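Local coordinates for protein phospholipase C-beta (PLC-beta) (Sepia officinalis, PDB 3QR0) that belongs to the phospholipase C-beta family, multidomain proteins that combine PH, EF-hand-like, TIM-barrel and C2 domains, and carries a bound calcium ion, at residues 189-194 against 695-700; 226-231 against 656-661; 156-161 against 179-184; 668-673 against 722-727. All coordinates share one frame; numbering follows the deposited sequence.

Contact 1: residues 189-194 against 695-700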
# COMPACT_ATOMS: atom_id res chain seq x y z
N ALA A 189 -3.75 32.71 12.52
CA ALA A 189 -3.00 33.80 13.15
C ALA A 189 -1.50 33.47 13.21
O ALA A 189 -0.67 34.35 12.99
CB ALA A 189 -3.54 34.09 14.55
N ARG A 190 -1.18 32.22 13.52
CA ARG A 190 0.22 31.77 13.54
C ARG A 190 0.84 31.91 12.16
O ARG A 190 1.96 32.41 12.01
CB ARG A 190 0.33 30.31 14.00
CG ARG A 190 0.02 30.08 15.48
CD ARG A 190 0.21 28.62 15.86
NE ARG A 190 1.61 28.21 15.75
CZ ARG A 190 2.06 26.97 15.94
NH1 ARG A 190 1.23 25.99 16.27
NH2 ARG A 190 3.36 26.71 15.81
N ILE A 191 0.09 31.49 11.14
CA ILE A 191 0.54 31.59 9.76
C ILE A 191 0.83 33.04 9.38
O ILE A 191 1.88 33.34 8.82
CB ILE A 191 -0.49 30.95 8.79
CG1 ILE A 191 -0.47 29.43 8.94
CG2 ILE A 191 -0.19 31.35 7.35
CD1 ILE A 191 -1.68 28.73 8.37
N SER A 192 -0.09 33.95 9.70
CA SER A 192 0.11 35.38 9.43
C SER A 192 1.36 35.94 10.12
O SER A 192 2.15 36.65 9.50
CB SER A 192 -1.12 36.19 9.86
OG SER A 192 -2.24 35.87 9.06
N LYS A 193 1.53 35.60 11.40
CA LYS A 193 2.70 36.02 12.17
C LYS A 193 3.99 35.50 11.55
O LYS A 193 4.99 36.22 11.48
CB LYS A 193 2.59 35.53 13.62
CG LYS A 193 1.46 36.18 14.43
CD LYS A 193 1.93 37.41 15.20
CE LYS A 193 2.69 37.03 16.46
NZ LYS A 193 2.89 38.20 17.37
N ALA A 194 3.97 34.25 11.08
CA ALA A 194 5.14 33.64 10.45
C ALA A 194 5.49 34.33 9.13
O ALA A 194 6.66 34.56 8.85
CB ALA A 194 4.90 32.14 10.21
N ASN A 695 -3.86 20.84 19.41
CA ASN A 695 -2.74 21.15 18.53
C ASN A 695 -2.69 20.13 17.40
O ASN A 695 -2.29 18.99 17.60
CB ASN A 695 -1.42 21.16 19.31
CG ASN A 695 -0.25 21.73 18.50
OD1 ASN A 695 -0.36 21.96 17.29
ND2 ASN A 695 0.88 21.94 19.17
N GLY A 696 -3.13 20.56 16.22
CA GLY A 696 -3.08 19.73 15.02
C GLY A 696 -1.89 20.06 14.13
O GLY A 696 -1.69 19.40 13.11
N MET A 697 -1.10 21.07 14.52
CA MET A 697 -0.04 21.60 13.66
C MET A 697 1.34 21.11 14.07
O MET A 697 2.12 20.68 13.22
CB MET A 697 -0.09 23.14 13.67
CG MET A 697 0.88 23.82 12.71
SD MET A 697 0.55 25.59 12.52
CE MET A 697 -0.84 25.56 11.39
N ASP A 698 1.66 21.16 15.36
CA ASP A 698 2.97 20.74 15.83
C ASP A 698 2.97 20.20 17.27
O ASP A 698 3.70 20.70 18.11
CB ASP A 698 4.00 21.87 15.66
CG ASP A 698 3.64 23.14 16.44
OD1 ASP A 698 2.57 23.20 17.07
OD2 ASP A 698 4.47 24.08 16.43
N PRO A 699 2.17 19.15 17.54
CA PRO A 699 2.15 18.56 18.88
C PRO A 699 3.51 17.98 19.26
O PRO A 699 4.16 17.35 18.43
CB PRO A 699 1.11 17.44 18.76
CG PRO A 699 1.06 17.12 17.30
CD PRO A 699 1.28 18.43 16.61
N TYR A 700 3.94 18.20 20.50
CA TYR A 700 5.25 17.73 20.97
C TYR A 700 5.06 16.71 22.09
O TYR A 700 4.86 17.07 23.25
CB TYR A 700 6.09 18.93 21.43
CG TYR A 700 7.50 18.62 21.93
CD1 TYR A 700 8.29 17.66 21.31
CD2 TYR A 700 8.04 19.32 23.00
CE1 TYR A 700 9.59 17.39 21.76
CE2 TYR A 700 9.33 19.06 23.46
CZ TYR A 700 10.10 18.09 22.83
OH TYR A 700 11.37 17.82 23.27

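Contact 2: residues 226-231 against 656-661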
# COMPACT_ATOMS: atom_id res chain seq x y z
N LEU A 226 6.48 26.46 12.53
CA LEU A 226 6.45 25.38 13.51
C LEU A 226 7.50 25.60 14.59
O LEU A 226 8.59 26.11 14.31
CB LEU A 226 6.66 24.01 12.85
CG LEU A 226 5.48 23.51 12.03
CD1 LEU A 226 5.44 24.23 10.70
CD2 LEU A 226 5.52 22.01 11.82
N GLU A 227 7.14 25.24 15.82
CA GLU A 227 8.08 25.21 16.94
C GLU A 227 8.58 23.78 17.09
O GLU A 227 8.00 22.97 17.83
CB GLU A 227 7.40 25.71 18.22
CG GLU A 227 7.33 27.23 18.32
CD GLU A 227 6.35 27.74 19.38
OE1 GLU A 227 5.51 26.95 19.86
OE2 GLU A 227 6.43 28.94 19.71
N ARG A 228 9.65 23.47 16.37
CA ARG A 228 10.29 22.16 16.46
C ARG A 228 11.27 22.18 17.63
O ARG A 228 12.49 22.09 17.45
CB ARG A 228 10.97 21.83 15.13
CG ARG A 228 10.03 21.85 13.91
CD ARG A 228 8.95 20.77 13.99
NE ARG A 228 9.55 19.45 14.22
CZ ARG A 228 9.99 18.63 13.27
NH1 ARG A 228 9.89 18.95 11.98
NH2 ARG A 228 10.53 17.47 13.62
N SER A 229 10.71 22.27 18.84
CA SER A 229 11.47 22.42 20.09
C SER A 229 12.53 21.37 20.30
O SER A 229 13.57 21.65 20.90
CB SER A 229 10.51 22.36 21.29
OG SER A 229 9.58 23.42 21.25
N GLU A 230 12.25 20.15 19.83
CA GLU A 230 13.15 19.01 19.99
C GLU A 230 14.52 19.19 19.33
O GLU A 230 15.49 18.55 19.74
CB GLU A 230 12.49 17.74 19.43
CG GLU A 230 12.23 17.73 17.90
CD GLU A 230 10.86 18.27 17.50
OE1 GLU A 230 10.31 19.12 18.23
OE2 GLU A 230 10.34 17.84 16.44
N ILE A 231 14.60 20.05 18.31
CA ILE A 231 15.80 20.15 17.49
C ILE A 231 16.98 20.73 18.29
O ILE A 231 18.12 20.35 18.05
CB ILE A 231 15.56 20.97 16.20
CG1 ILE A 231 14.49 20.29 15.33
CG2 ILE A 231 16.83 21.11 15.39
CD1 ILE A 231 14.86 18.89 14.84
N ILE A 656 8.63 8.22 20.22
CA ILE A 656 7.77 9.17 19.53
C ILE A 656 8.03 10.57 20.10
O ILE A 656 7.75 10.83 21.27
CB ILE A 656 6.27 8.81 19.69
CG1 ILE A 656 5.99 7.40 19.16
CG2 ILE A 656 5.38 9.84 18.96
CD1 ILE A 656 6.30 7.21 17.68
N ILE A 657 8.56 11.46 19.26
CA ILE A 657 9.00 12.77 19.72
C ILE A 657 7.95 13.84 19.45
O ILE A 657 7.52 14.54 20.36
CB ILE A 657 10.34 13.17 19.05
CG1 ILE A 657 11.45 12.19 19.47
CG2 ILE A 657 10.75 14.57 19.43
CD1 ILE A 657 12.71 12.31 18.64
N SER A 658 7.53 13.95 18.19
CA SER A 658 6.56 14.97 17.80
C SER A 658 5.82 14.57 16.53
O SER A 658 6.10 13.54 15.93
CB SER A 658 7.28 16.30 17.59
OG SER A 658 8.16 16.24 16.48
N ALA A 659 4.87 15.41 16.13
CA ALA A 659 4.18 15.25 14.86
C ALA A 659 3.94 16.61 14.23
O ALA A 659 3.91 17.62 14.92
CB ALA A 659 2.86 14.50 15.04
N GLN A 660 3.78 16.62 12.91
CA GLN A 660 3.55 17.85 12.16
C GLN A 660 2.32 17.71 11.26
O GLN A 660 2.12 16.67 10.63
CB GLN A 660 4.75 18.20 11.29
CG GLN A 660 6.05 18.42 12.07
CD GLN A 660 6.74 17.12 12.45
OE1 GLN A 660 6.92 16.23 11.61
NE2 GLN A 660 7.12 17.00 13.72
N PHE A 661 1.51 18.76 11.22
CA PHE A 661 0.42 18.90 10.27
C PHE A 661 -0.54 17.72 10.28
O PHE A 661 -0.89 17.19 9.24
CB PHE A 661 0.97 19.11 8.86
CG PHE A 661 1.88 20.28 8.74
CD1 PHE A 661 1.39 21.57 8.88
CD2 PHE A 661 3.23 20.10 8.47
CE1 PHE A 661 2.24 22.66 8.77
CE2 PHE A 661 4.07 21.19 8.35
CZ PHE A 661 3.58 22.47 8.50

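Contact 3: residues 156-161 against 179-184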
# COMPACT_ATOMS: atom_id res chain seq x y z
N GLU A 156 7.61 20.98 -0.53
CA GLU A 156 7.80 21.40 -1.92
C GLU A 156 6.53 21.19 -2.77
O GLU A 156 6.22 22.01 -3.63
CB GLU A 156 8.99 20.66 -2.55
CG GLU A 156 9.40 21.19 -3.91
CD GLU A 156 10.49 20.36 -4.57
OE1 GLU A 156 10.44 19.12 -4.50
OE2 GLU A 156 11.40 20.96 -5.18
N LYS A 157 5.80 20.11 -2.52
CA LYS A 157 4.49 19.88 -3.14
C LYS A 157 3.52 21.03 -2.86
O LYS A 157 2.87 21.55 -3.77
CB LYS A 157 3.89 18.56 -2.66
CG LYS A 157 2.48 18.29 -3.16
CD LYS A 157 2.11 16.82 -3.02
CE LYS A 157 0.63 16.59 -3.31
NZ LYS A 157 0.29 15.14 -3.32
N LEU A 158 3.44 21.42 -1.59
CA LEU A 158 2.64 22.58 -1.19
C LEU A 158 3.13 23.84 -1.90
O LEU A 158 2.32 24.66 -2.35
CB LEU A 158 2.69 22.77 0.33
CG LEU A 158 1.97 23.98 0.92
CD1 LEU A 158 0.48 23.95 0.56
CD2 LEU A 158 2.16 24.04 2.42
N TYR A 159 4.45 24.01 -1.98
CA TYR A 159 5.05 25.15 -2.67
C TYR A 159 4.60 25.20 -4.13
O TYR A 159 4.24 26.26 -4.64
CB TYR A 159 6.59 25.10 -2.60
CG TYR A 159 7.27 26.19 -3.40
CD1 TYR A 159 7.44 27.46 -2.87
CD2 TYR A 159 7.72 25.95 -4.70
CE1 TYR A 159 8.05 28.47 -3.61
CE2 TYR A 159 8.34 26.96 -5.45
CZ TYR A 159 8.50 28.21 -4.89
OH TYR A 159 9.11 29.22 -5.61
N PHE A 160 4.62 24.05 -4.81
CA PHE A 160 4.21 24.00 -6.21
C PHE A 160 2.70 24.19 -6.38
O PHE A 160 2.27 24.75 -7.40
CB PHE A 160 4.69 22.72 -6.89
CG PHE A 160 6.06 22.84 -7.46
CD1 PHE A 160 7.18 22.56 -6.69
CD2 PHE A 160 6.24 23.29 -8.77
CE1 PHE A 160 8.46 22.69 -7.22
CE2 PHE A 160 7.52 23.42 -9.30
CZ PHE A 160 8.63 23.12 -8.52
N ARG A 161 1.92 23.77 -5.40
CA ARG A 161 0.50 24.08 -5.41
C ARG A 161 0.30 25.59 -5.38
O ARG A 161 -0.45 26.15 -6.18
CB ARG A 161 -0.24 23.43 -4.24
CG ARG A 161 -1.74 23.48 -4.45
CD ARG A 161 -2.54 23.09 -3.24
NE ARG A 161 -3.89 23.66 -3.32
CZ ARG A 161 -4.93 23.25 -2.60
NH1 ARG A 161 -4.82 22.24 -1.75
NH2 ARG A 161 -6.10 23.85 -2.76
N LYS A 179 -5.57 28.77 3.58
CA LYS A 179 -6.55 27.71 3.28
C LYS A 179 -5.88 26.35 3.06
O LYS A 179 -6.46 25.32 3.40
CB LYS A 179 -7.43 28.07 2.08
CG LYS A 179 -6.78 27.88 0.72
CD LYS A 179 -7.77 28.04 -0.42
CE LYS A 179 -7.12 27.69 -1.75
NZ LYS A 179 -7.94 28.11 -2.91
N CYS A 180 -4.68 26.34 2.49
CA CYS A 180 -3.95 25.09 2.26
C CYS A 180 -3.43 24.47 3.56
O CYS A 180 -3.16 23.27 3.59
CB CYS A 180 -2.79 25.30 1.27
SG CYS A 180 -3.30 25.62 -0.45
N LEU A 181 -3.29 25.27 4.62
CA LEU A 181 -2.71 24.80 5.88
C LEU A 181 -3.71 24.58 7.01
O LEU A 181 -3.57 23.63 7.78
CB LEU A 181 -1.60 25.75 6.35
CG LEU A 181 -0.31 25.78 5.52
CD1 LEU A 181 0.61 26.89 6.00
CD2 LEU A 181 0.41 24.44 5.57
N SER A 182 -4.71 25.45 7.15
CA SER A 182 -5.62 25.35 8.30
C SER A 182 -6.97 26.05 8.12
O SER A 182 -7.09 27.04 7.40
CB SER A 182 -4.93 25.91 9.56
OG SER A 182 -5.66 25.58 10.73
N LYS A 183 -7.99 25.50 8.79
CA LYS A 183 -9.31 26.11 8.90
C LYS A 183 -9.52 26.74 10.28
O LYS A 183 -10.58 27.31 10.54
CB LYS A 183 -10.40 25.05 8.66
CG LYS A 183 -10.34 24.39 7.29
CD LYS A 183 -11.40 23.31 7.13
CE LYS A 183 -11.41 22.74 5.72
NZ LYS A 183 -12.43 21.65 5.55
N ASP A 184 -8.51 26.64 11.14
CA ASP A 184 -8.60 27.13 12.52
C ASP A 184 -8.12 28.58 12.64
O ASP A 184 -7.10 28.95 12.04
CB ASP A 184 -7.78 26.23 13.45
CG ASP A 184 -7.93 26.60 14.91
OD1 ASP A 184 -8.80 26.01 15.58
OD2 ASP A 184 -7.19 27.48 15.38

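Contact 4: residues 668-673 against 722-727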
# COMPACT_ATOMS: atom_id res chain seq x y z
N SER A 668 -6.92 17.06 19.42
CA SER A 668 -6.12 16.42 20.45
C SER A 668 -5.72 15.05 19.90
O SER A 668 -6.56 14.36 19.32
CB SER A 668 -6.93 16.27 21.74
OG SER A 668 -7.36 17.53 22.21
N SER A 669 -4.46 14.67 20.06
CA SER A 669 -3.95 13.44 19.44
C SER A 669 -3.07 12.61 20.35
O SER A 669 -2.53 13.10 21.34
CB SER A 669 -3.17 13.78 18.17
OG SER A 669 -1.94 14.42 18.49
N TYR A 670 -2.93 11.34 19.98
CA TYR A 670 -1.92 10.47 20.57
C TYR A 670 -1.38 9.51 19.51
O TYR A 670 -1.94 9.38 18.42
CB TYR A 670 -2.48 9.70 21.78
CG TYR A 670 -3.65 8.78 21.49
CD1 TYR A 670 -3.45 7.50 20.96
CD2 TYR A 670 -4.96 9.17 21.76
CE1 TYR A 670 -4.52 6.65 20.70
CE2 TYR A 670 -6.04 8.32 21.50
CZ TYR A 670 -5.81 7.06 20.97
OH TYR A 670 -6.87 6.22 20.70
N VAL A 671 -0.28 8.86 19.85
CA VAL A 671 0.41 7.96 18.94
C VAL A 671 0.60 6.61 19.61
O VAL A 671 0.91 6.53 20.80
CB VAL A 671 1.77 8.53 18.50
CG1 VAL A 671 2.45 7.59 17.48
CG2 VAL A 671 1.59 9.93 17.93
N GLU A 672 0.37 5.55 18.84
CA GLU A 672 0.58 4.18 19.28
C GLU A 672 1.61 3.49 18.39
O GLU A 672 1.77 3.83 17.22
CB GLU A 672 -0.73 3.42 19.22
CG GLU A 672 -1.76 3.82 20.25
CD GLU A 672 -3.08 3.12 20.02
OE1 GLU A 672 -3.81 3.54 19.10
OE2 GLU A 672 -3.37 2.14 20.74
N VAL A 673 2.31 2.51 18.95
CA VAL A 673 3.29 1.74 18.21
C VAL A 673 3.06 0.26 18.47
O VAL A 673 3.03 -0.18 19.62
CB VAL A 673 4.74 2.12 18.58
CG1 VAL A 673 5.73 1.31 17.75
CG2 VAL A 673 4.96 3.62 18.37
N ILE A 722 0.74 4.34 14.60
CA ILE A 722 -0.65 4.73 14.37
C ILE A 722 -0.96 6.02 15.13
O ILE A 722 -0.72 6.11 16.33
CB ILE A 722 -1.67 3.64 14.81
CG1 ILE A 722 -1.30 2.26 14.24
CG2 ILE A 722 -3.08 4.02 14.35
CD1 ILE A 722 -0.40 1.43 15.14
N VAL A 723 -1.47 7.02 14.43
CA VAL A 723 -1.85 8.27 15.06
C VAL A 723 -3.37 8.39 15.07
O VAL A 723 -4.02 8.18 14.04
CB VAL A 723 -1.24 9.49 14.35
CG1 VAL A 723 -1.56 10.76 15.12
CG2 VAL A 723 0.28 9.33 14.18
N SER A 724 -3.92 8.74 16.23
CA SER A 724 -5.36 8.85 16.42
C SER A 724 -5.73 10.14 17.15
O SER A 724 -4.93 10.69 17.90
CB SER A 724 -5.88 7.66 17.24
OG SER A 724 -5.57 6.43 16.61
N GLU A 725 -6.96 10.60 16.93
CA GLU A 725 -7.53 11.65 17.77
C GLU A 725 -7.81 11.05 19.15
O GLU A 725 -7.88 9.82 19.29
CB GLU A 725 -8.81 12.23 17.16
CG GLU A 725 -8.60 12.85 15.78
CD GLU A 725 -9.77 13.73 15.32
OE1 GLU A 725 -10.38 14.42 16.15
OE2 GLU A 725 -10.05 13.73 14.10
N GLU A 726 -7.98 11.90 20.16
CA GLU A 726 -8.22 11.44 21.53
C GLU A 726 -9.42 10.50 21.64
O GLU A 726 -9.41 9.56 22.44
CB GLU A 726 -8.40 12.62 22.49
CG GLU A 726 -8.80 12.20 23.91
CD GLU A 726 -8.70 13.32 24.92
OE1 GLU A 726 -8.72 14.50 24.52
OE2 GLU A 726 -8.62 13.01 26.13
N ASN A 727 -10.46 10.76 20.85
CA ASN A 727 -11.66 9.91 20.85
C ASN A 727 -11.46 8.58 20.12
O ASN A 727 -12.40 7.78 20.03
CB ASN A 727 -12.86 10.67 20.28
CG ASN A 727 -12.86 10.73 18.76
OD1 ASN A 727 -11.82 10.89 18.13
ND2 ASN A 727 -14.04 10.59 18.16
O HOH W 1 -9.57 16.00 18.77
O HOH W 2 -3.22 5.64 17.61

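Contact 1: residues 189-194 against 695-700
An Asx turn in the C2 domain presents an aspartate to helix 185-198 of the EF-hand-like region, and Arg190 makes the polar link to it. Arg190 leaves the helix with CG anti to the carbonyl carbon, then bends at chi3 (65°) so that its guanidinium meets Asp698 tip to tip. NH1 bonds to Asp698 OD1 at 3.2 Å and NH2 to Asp698 OD2 at 2.9 Å, an end-on salt bridge with one nitrogen for each oxygen. Both bonds are nearly straight, but the carboxylate plane is turned 39° from the guanidinium, so the nitrogens arrive from above it. Met697 SD lies over one guanidinium face, toward the rim, 3.8 Å from Arg190 NH1. That is the tight part. Looser is the apolar side, where Ile191 CD1 and Met697 CE approach only to 4.5 Å and Leu225 of helix 215-225 touches both side chains. Arg190 itself remains partly exposed, whereas Met697 and Asp698 are buried. Second bonds brace the pair: Arg190 NH2 also donates to Leu225 O, and Asp698 OD2 accepts from Glu227 N. Within the turn, Asn695 OD1 accepts from the backbone N of Met697 and of Asp698, while Asn695 ND2 donates to Asp698 OD1 at 3.0 Å.

Contact 2: residues 226-231 against 656-661
Three donors converge on one carboxylate oxygen where the turn after helix 215-225 runs against strand 650-660, the two backbones pointing in nearly opposite directions. The acceptor is Glu230 OE2. Its side chain starts in the crowded position, CG between the backbone N and the carbonyl carbon (chi1 65°), and folds back at chi2 (-91°), which brings the carboxylate to the arginine two residues earlier. Arg228, bent at both chi2 and chi3, grips that oxygen side-on, with NE and NH2 each at 2.9 Å from Glu230 OE2. From the strand, Ser658 OG donates the third bond, 2.7 Å to Glu230 OE2; it too occupies the crowded rotamer. With charge and hydroxyl gathered on one oxygen of a buried residue, the glutamate is probably held ionised.

Gln660 curls at chi2 and lays its amide over the guanidinium, with NE2 above the centre, 3.3 Å from Arg228 CZ. The planes, only 16° apart, make this a stack; NE2 and the guanidinium nitrogens are all donors and do not bond to each other. Gln660 OE1 bonds instead to Gln151, and Arg228 NH1 to Tyr222 OH.

Apolar contacts lie at both ends. Leu226 splits its methyls, CD2 reaching Gln660 CG at 3.6 Å and CD1 reaching Phe661 CZ at 3.4 Å, while Ile657 CG2 packs on Glu230 CB at 3.6 Å. Ile657 and Ser658 form a classic beta bulge opposite Phe764 of strand 761-771, whose ring makes a cation-pi contact with Arg228; Tyr222 of helix 215-225 and Leu303 of helix 299-307 lie against this joint between EF-hand-like helices and C2 sheet.

Contact 3: residues 156-161 against 179-184
Cys180 SG sits over the centre of the Arg161 guanidinium, 3.5 Å from Arg161 NE, and forms the middle of a helix-to-helix contact within the EF-hand-like region. Arg161 gets there fully stretched: CG is anti to the backbone N (chi1 -166°) and the chain stays extended out to NE, sliding its flat end beneath the sulfur. Lys179 crosses it at about a right angle, with CE 4.1 Å from Arg161 NH2. One turn back on the same helix, Leu158 divides its methyls between two neighbours, CD1 against Cys180 CB at 3.6 Å and CD2 against Leu181 CD2, also at 3.6 Å. No hydrogen bond crosses between 156-161 and 179-184.

The next shell holds the charged ends. Lys179 NZ lies 4.6 Å from Arg161 NH2, a pairing of like charges that Glu166 would offset: its OE1 forms a salt bridge with Lys179 and its OE2 one with Arg161. Asp61 gives Lys179 a second acidic partner.

Further out, Phe218 of helix 215-225 touches Leu158, Phe221 and Leu225 of that helix touch Leu181, Ile191 of helix 185-198 also meets Leu181, and Phe51 of the PH-domain strand 51-54 lies against Arg161.

Contact 4: residues 668-673 against 722-727
Water 2 is held by three protein atoms: it donates to Glu672 OE1 at 2.6 Å, pairs with Ser724 OG at 2.7 Å, and makes a weak third bond to Ile722 O. It thereby links side chains from two antiparallel strands of the C2 beta sandwich. Between the strands the main chain does most of the work. Tyr670 with Ser724 and Glu672 with Ile722 are hydrogen-bonded pairs, each making two nearly straight bonds, the shortest being Glu672 N to Ile722 O at 2.8 Å. Past the strand end, Glu726 N reaches Ser668 O at 3.0 Å, a more bent bond (140°) that arrives above the carbonyl plane.

Tyr670 takes the crowded rotamer (chi1 61°), and Ser724 CB makes a CH-pi contact, 4.2 Å from its ring centroid. Lys688 adds a cation-pi contact to that ring. This face, shared with Glu672 and Ile722, is mixed; Val671 and Val723 make an apolar one, their CG2 atoms 4.0 Å apart, with Val671 resting on Ile656 of the other sheet.

Main-chain bonds thus set the register, while water 2 joins the Glu672 carboxylate, also hydrogen-bonded to a glycerol probably from the crystallisation liquor, to a hydroxyl it does not bond directly, Glu672 OE1 and Ser724 OG being 4.2 Å apart.

How the contacts relate
From the N terminus, contact 3 closes first, a short loop joining helix 151-165 to helix 174-181 within the EF-hand-like region. Contact 1 then opens on helix 185-198 and contact 2 opens after helix 215-225; both close only in the C2 domain. Contact 2 closes at 656-661, nested inside the long loop that contact 1 completes at 695-700. Contact 4 opens at 668-673 and closes at 722-727, so it crosses contact 1. Leu181 ties contact 3 to Ile191 of contact 1 and Phe661 of contact 2, while Ile656 of contact 2 packs on Val671 and Val673 of contact 4. Together they run from EF-hand-like helices into both C2 sheets.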